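Local structure of extracellular invertase (Aspergillus kawachii, 5XH8) at residues L22-W26 / V565-Y569; I479-E485 / W568-N574. The protein probably hydrolyses sucrose and related beta-fructofuranosides and transfers fructosyl units to build fructooligosaccharides such as 1-kestose, as a family 32 glycoside hydrolase. All coordinates share one frame; numbering follows the deposited sequence.

Contact 1 (L22-W26 / V565-Y569); sequences LFETW and VRSWY
The indole of W26 lies across the aliphatic part of R566; these two residues and W568 contribute the largest shares of the surface buried here. R566 CB sits 3.7 Å from the centroid of the five-membered ring of W26 and 19° off its normal, a CH-pi contact over the face. The arginine chain then runs on across the same face until its CD is 3.5 Å from CE3 of W26. T25 CG2, from the tryptophan's own segment, lies over the opposite face, so the indole is sandwiched between T25 and R566. Its rotation is fixed at the edge, where W26 NE1 donates to S567 O over 2.9 Å at an N-H...O angle of 151°; the acceptor lies in the ring plane, whereas the donor stands well above the carbonyl plane. With W568 CG anti to the backbone N (chi1 177°), the six-membered ring reaches back to an apolar contact, L22 CD2 meeting CZ3 of W568 at the ring edge, 4.2 Å away; W568 NE1 bonds to V9 O. L14 touches both tryptophans. R566 is the centre of an inverse gamma turn, and the arrangement joins the N-terminal loop before strand 37-47 to the C-terminal domain of the family 32 fold.

Contact 2 (I479-E485 / W568-N574); sequences ILSSEHE and WYANSTN
The carboxylate of E485 meets the start of segment 568-574 with both oxygens. W568 N donates to OE2 of E485 over 2.8 Å, almost straight at 171°, on the syn lone pair. OE1 carries two donors: Y569 N, on the syn side but tilted out of the carboxylate plane, and S572 OG at 2.6 Å from E485 OE1 on the anti lone pair. Three bonds across the contact thus hold the carboxylate in place, and A507 N is a further partner of OE2; this set of donors would be expected to favour the charged form. S482 OG extends the chain of hydroxyls by donating to S572 OG over 2.6 Å. Its chi1 of 63° puts OG between the backbone N and the carbonyl carbon, on the side of S572.

Beside this polar cluster the imidazole of H484 and the ring of Y569 form an offset stack, their centroids 4.8 Å apart and planes inclined by 28°. The overlap is partial: H484 CD2 lies toward the rim of one tyrosine face, while W568 CD1 is centred over the other. H484 CB comes within 3.5 Å of Y569 CE2, and the carboxylate of E485 stands steeply to the tyrosine ring.

At the far end the backbones take over. S481 and N574 form an antiparallel hydrogen-bonded pair, with N574 N to S481 O 3.1 Å. L480 and S481 both face N574, a G1 beta bulge, and T573 and N574 both face S481, a classic bulge. A water accepts from L480 N over 2.9 Å. The pair joins the end of strand 474-481 to the beginning of strand 574-580, neighbours in a six-stranded antiparallel sheet; the type I turn Y569-S572 precedes the latter strand, and beyond E485 the chain returns as strand 487-492.

In the fold
Contacts 1 and 2 have centres 11 Å apart and share W568 and Y569, since both use the connection between strands 559-564 and 574-580. Those strands belong to the two different antiparallel sheets of the C-terminal domain, so this linker crosses from one sheet of the beta-sandwich to the other. Along the chain, 22-26 comes first, 479-485 follows much later, and 565-574 closes both contacts. Contact 1 brings in the N-terminal loop, whereas contact 2 stays within the C-terminal domain. They also touch directly, V565 CG2 lying 3.6 Å from L480 CD1. Together they tie to one linker the N-terminal segment and one end of the sandwich, where strands 474-481 and 574-580 meet.

Contact 1 (L22-W26 / V565-Y569)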
loop_
_atom_site.group_PDB
_atom_site.type_symbol
_atom_site.label_atom_id
_atom_site.label_comp_id
_atom_site.label_asym_id
_atom_site.label_seq_id
_atom_site.Cartn_x
_atom_site.Cartn_y
_atom_site.Cartn_z
ATOM N N LEU A 22 31.094 23.249 20.965
ATOM C CA LEU A 22 32.013 22.156 20.673
ATOM C C LEU A 22 31.924 21.625 19.220
ATOM O O LEU A 22 32.311 20.492 18.950
ATOM C CB LEU A 22 31.801 21.025 21.664
ATOM C CG LEU A 22 31.930 21.337 23.171
ATOM C CD1 LEU A 22 31.644 20.085 23.966
ATOM C CD2 LEU A 22 33.320 21.869 23.518
ATOM N N PHE A 23 31.493 22.456 18.281
ATOM C CA PHE A 23 31.338 22.017 16.888
ATOM C C PHE A 23 32.645 21.475 16.295
ATOM O O PHE A 23 32.664 20.376 15.734
ATOM C CB PHE A 23 30.778 23.153 16.026
ATOM C CG PHE A 23 30.500 22.752 14.611
ATOM C CD1 PHE A 23 29.332 22.066 14.283
ATOM C CD2 PHE A 23 31.400 23.059 13.598
ATOM C CE1 PHE A 23 29.073 21.683 12.954
ATOM C CE2 PHE A 23 31.154 22.667 12.275
ATOM C CZ PHE A 23 29.979 21.983 11.962
ATOM N N GLU A 24 33.747 22.205 16.470
ATOM C CA GLU A 24 35.034 21.788 15.905
ATOM C C GLU A 24 35.837 20.807 16.741
ATOM O O GLU A 24 36.785 20.207 16.228
ATOM C CB GLU A 24 35.905 23.016 15.558
ATOM C CG GLU A 24 35.320 23.952 14.495
ATOM C CD GLU A 24 35.165 23.331 13.078
ATOM O OE1 GLU A 24 35.609 22.186 12.834
ATOM O OE2 GLU A 24 34.568 23.992 12.182
ATOM N N THR A 25 35.444 20.593 17.997
ATOM C CA THR A 25 36.285 19.926 18.984
ATOM C C THR A 25 36.820 18.602 18.513
ATOM O O THR A 25 38.049 18.360 18.560
ATOM C CB THR A 25 35.507 19.717 20.301
ATOM O OG1 THR A 25 35.022 20.981 20.754
ATOM C CG2 THR A 25 36.389 19.092 21.396
ATOM N N TRP A 26 35.894 17.753 18.054
ATOM C CA TRP A 26 36.189 16.369 17.687
ATOM C C TRP A 26 35.918 16.062 16.198
ATOM O O TRP A 26 35.975 14.902 15.762
ATOM C CB TRP A 26 35.366 15.457 18.587
ATOM C CG TRP A 26 35.850 15.428 20.031
ATOM C CD1 TRP A 26 37.156 15.351 20.472
ATOM C CD2 TRP A 26 35.032 15.429 21.216
ATOM N NE1 TRP A 26 37.192 15.311 21.849
ATOM C CE2 TRP A 26 35.909 15.367 22.332
ATOM C CE3 TRP A 26 33.643 15.475 21.445
ATOM C CZ2 TRP A 26 35.445 15.346 23.642
ATOM C CZ3 TRP A 26 33.178 15.453 22.761
ATOM C CH2 TRP A 26 34.084 15.377 23.844
ATOM N N VAL A 565 37.689 8.340 19.361
ATOM C CA VAL A 565 38.765 8.653 20.304
ATOM C C VAL A 565 38.688 10.130 20.680
ATOM O O VAL A 565 39.323 10.976 20.081
ATOM C CB VAL A 565 40.159 8.211 19.795
ATOM C CG1 VAL A 565 40.280 6.707 19.912
ATOM C CG2 VAL A 565 40.447 8.657 18.367
ATOM N N ARG A 566 37.866 10.422 21.683
ATOM C CA ARG A 566 37.483 11.787 21.953
ATOM C C ARG A 566 38.408 12.437 23.018
ATOM O O ARG A 566 37.964 12.816 24.098
ATOM C CB ARG A 566 35.984 11.831 22.293
ATOM C CG ARG A 566 35.123 11.588 21.040
ATOM C CD ARG A 566 33.630 11.973 21.110
ATOM N NE ARG A 566 32.888 10.806 21.434
ATOM C CZ ARG A 566 31.935 10.175 20.749
ATOM N NH1 ARG A 566 31.344 10.613 19.628
ATOM N NH2 ARG A 566 31.509 9.066 21.314
ATOM N N SER A 567 39.690 12.584 22.669
ATOM C CA SER A 567 40.658 13.245 23.556
ATOM C C SER A 567 40.353 14.744 23.621
ATOM O O SER A 567 39.948 15.365 22.620
ATOM C CB SER A 567 42.108 12.976 23.114
ATOM O OG SER A 567 42.467 13.751 21.986
ATOM N N TRP A 568 40.540 15.308 24.814
ATOM C CA TRP A 568 40.286 16.718 25.093
ATOM C C TRP A 568 41.493 17.657 24.900
ATOM O O TRP A 568 41.356 18.688 24.242
ATOM C CB TRP A 568 39.766 16.864 26.533
ATOM C CG TRP A 568 39.550 18.287 26.904
ATOM C CD1 TRP A 568 40.392 19.084 27.631
ATOM C CD2 TRP A 568 38.433 19.107 26.542
ATOM N NE1 TRP A 568 39.863 20.344 27.739
ATOM C CE2 TRP A 568 38.670 20.393 27.076
ATOM C CE3 TRP A 568 37.259 18.885 25.809
ATOM C CZ2 TRP A 568 37.767 21.444 26.924
ATOM C CZ3 TRP A 568 36.364 19.938 25.644
ATOM C CH2 TRP A 568 36.620 21.196 26.202
ATOM N N TYR A 569 42.624 17.326 25.531
ATOM C CA TYR A 569 43.738 18.272 25.719
ATOM C C TYR A 569 44.507 18.486 24.416
ATOM O O TYR A 569 44.782 17.538 23.679
ATOM C CB TYR A 569 44.710 17.801 26.845
ATOM C CG TYR A 569 44.168 17.971 28.246
ATOM C CD1 TYR A 569 44.168 19.223 28.868
ATOM C CD2 TYR A 569 43.654 16.888 28.966
ATOM C CE1 TYR A 569 43.659 19.397 30.159
ATOM C CE2 TYR A 569 43.149 17.054 30.264
ATOM C CZ TYR A 569 43.158 18.319 30.847
ATOM O OH TYR A 569 42.654 18.501 32.107
#

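Contact 2 (I479-E485 / W568-N574)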
loop_
_atom_site.group_PDB
_atom_site.type_symbol
_atom_site.label_atom_id
_atom_site.label_comp_id
_atom_site.label_asym_id
_atom_site.label_seq_id
_atom_site.Cartn_x
_atom_site.Cartn_y
_atom_site.Cartn_z
ATOM N N ILE A 479 48.831 6.202 21.452
ATOM C CA ILE A 479 48.619 7.415 20.652
ATOM C C ILE A 479 47.795 8.416 21.421
ATOM O O ILE A 479 47.209 8.077 22.446
ATOM C CB ILE A 479 47.930 7.107 19.295
ATOM C CG1 ILE A 479 46.526 6.497 19.506
ATOM C CG2 ILE A 479 48.806 6.177 18.466
ATOM C CD1 ILE A 479 45.733 6.325 18.220
ATOM N N LEU A 480 47.734 9.639 20.900
ATOM C CA LEU A 480 46.938 10.703 21.503
ATOM C C LEU A 480 47.244 10.834 23.023
ATOM O O LEU A 480 46.336 10.863 23.863
ATOM C CB LEU A 480 45.438 10.459 21.235
ATOM C CG LEU A 480 45.013 10.419 19.755
ATOM C CD1 LEU A 480 43.607 9.821 19.585
ATOM C CD2 LEU A 480 45.108 11.808 19.146
ATOM N N SER A 481 48.540 10.884 23.327
ATOM C CA SER A 481 49.065 10.817 24.705
ATOM C C SER A 481 49.553 12.138 25.219
ATOM O O SER A 481 50.159 12.926 24.495
ATOM C CB SER A 481 50.250 9.862 24.803
ATOM O OG SER A 481 49.794 8.541 24.690
ATOM N N SER A 482 49.288 12.347 26.496
ATOM C CA SER A 482 49.852 13.442 27.274
ATOM C C SER A 482 49.811 12.956 28.725
ATOM O O SER A 482 49.518 11.774 28.975
ATOM C CB SER A 482 49.028 14.713 27.067
ATOM O OG SER A 482 47.701 14.546 27.541
ATOM N N GLU A 483 50.074 13.831 29.686
ATOM C CA GLU A 483 50.050 13.391 31.081
ATOM C C GLU A 483 48.632 12.968 31.528
ATOM O O GLU A 483 48.491 12.092 32.372
ATOM C CB GLU A 483 50.646 14.453 32.023
ATOM C CG GLU A 483 49.675 15.473 32.605
ATOM C CD GLU A 483 50.250 16.232 33.812
ATOM O OE1 GLU A 483 50.250 15.694 34.947
ATOM O OE2 GLU A 483 50.684 17.385 33.620
ATOM N N HIS A 484 47.595 13.585 30.960
ATOM C CA HIS A 484 46.208 13.316 31.363
ATOM C C HIS A 484 45.446 12.262 30.537
ATOM O O HIS A 484 44.415 11.786 30.980
ATOM C CB HIS A 484 45.427 14.622 31.351
ATOM C CG HIS A 484 45.945 15.630 32.330
ATOM N ND1 HIS A 484 45.878 15.438 33.697
ATOM C CD2 HIS A 484 46.557 16.825 32.144
ATOM C CE1 HIS A 484 46.421 16.475 34.309
ATOM N NE2 HIS A 484 46.840 17.329 33.391
ATOM N N GLU A 485 45.932 11.929 29.343
ATOM C CA GLU A 485 45.198 11.048 28.403
ATOM C C GLU A 485 46.138 10.161 27.608
ATOM O O GLU A 485 47.303 10.503 27.395
ATOM C CB GLU A 485 44.376 11.878 27.396
ATOM C CG GLU A 485 43.348 12.815 28.008
ATOM C CD GLU A 485 42.751 13.811 27.020
ATOM O OE1 GLU A 485 43.490 14.504 26.286
ATOM O OE2 GLU A 485 41.512 13.948 27.008
ATOM N N TRP A 568 40.540 15.308 24.814
ATOM C CA TRP A 568 40.286 16.718 25.093
ATOM C C TRP A 568 41.493 17.657 24.900
ATOM O O TRP A 568 41.356 18.688 24.242
ATOM C CB TRP A 568 39.766 16.864 26.533
ATOM C CG TRP A 568 39.550 18.287 26.904
ATOM C CD1 TRP A 568 40.392 19.084 27.631
ATOM C CD2 TRP A 568 38.433 19.107 26.542
ATOM N NE1 TRP A 568 39.863 20.344 27.739
ATOM C CE2 TRP A 568 38.670 20.393 27.076
ATOM C CE3 TRP A 568 37.259 18.885 25.809
ATOM C CZ2 TRP A 568 37.767 21.444 26.924
ATOM C CZ3 TRP A 568 36.364 19.938 25.644
ATOM C CH2 TRP A 568 36.620 21.196 26.202
ATOM N N TYR A 569 42.624 17.326 25.531
ATOM C CA TYR A 569 43.738 18.272 25.719
ATOM C C TYR A 569 44.507 18.486 24.416
ATOM O O TYR A 569 44.782 17.538 23.679
ATOM C CB TYR A 569 44.710 17.801 26.845
ATOM C CG TYR A 569 44.168 17.971 28.246
ATOM C CD1 TYR A 569 44.168 19.223 28.868
ATOM C CD2 TYR A 569 43.654 16.888 28.966
ATOM C CE1 TYR A 569 43.659 19.397 30.159
ATOM C CE2 TYR A 569 43.149 17.054 30.264
ATOM C CZ TYR A 569 43.158 18.319 30.847
ATOM O OH TYR A 569 42.654 18.501 32.107
ATOM N N ALA A 570 44.852 19.740 24.151
ATOM C CA ALA A 570 45.581 20.132 22.949
ATOM C C ALA A 570 46.874 19.317 22.770
ATOM O O ALA A 570 47.207 18.928 21.639
ATOM C CB ALA A 570 45.876 21.624 22.979
ATOM N N ASN A 571 47.523 19.009 23.901
ATOM C CA ASN A 571 48.788 18.253 23.984
ATOM C C ASN A 571 48.675 16.776 23.843
ATOM O O ASN A 571 49.685 16.109 23.923
ATOM C CB ASN A 571 49.407 18.387 25.389
ATOM C CG ASN A 571 49.863 19.762 25.692
ATOM O OD1 ASN A 571 49.722 20.681 24.875
ATOM N ND2 ASN A 571 50.399 19.939 26.893
ATOM N N SER A 572 47.474 16.225 23.744
ATOM C CA SER A 572 47.335 14.776 23.650
ATOM C C SER A 572 47.583 14.299 22.205
ATOM O O SER A 572 46.677 13.805 21.515
ATOM C CB SER A 572 45.984 14.345 24.212
ATOM O OG SER A 572 45.958 14.537 25.625
ATOM N N THR A 573 48.839 14.445 21.774
ATOM C CA THR A 573 49.269 14.118 20.419
ATOM C C THR A 573 50.507 13.207 20.339
ATOM O O THR A 573 50.980 12.925 19.236
ATOM C CB THR A 573 49.581 15.413 19.643
ATOM O OG1 THR A 573 50.637 16.109 20.301
ATOM C CG2 THR A 573 48.361 16.322 19.569
ATOM N N ASN A 574 51.023 12.741 21.484
ATOM C CA ASN A 574 52.268 11.963 21.497
ATOM C C ASN A 574 52.004 10.512 21.173
ATOM O O ASN A 574 50.928 9.966 21.488
ATOM C CB ASN A 574 52.998 12.076 22.845
ATOM C CG ASN A 574 53.469 13.495 23.129
ATOM O OD1 ASN A 574 52.968 14.159 24.035
ATOM N ND2 ASN A 574 54.389 13.979 22.330
HETATM O O HOH W 1 48.896 10.757 18.468
#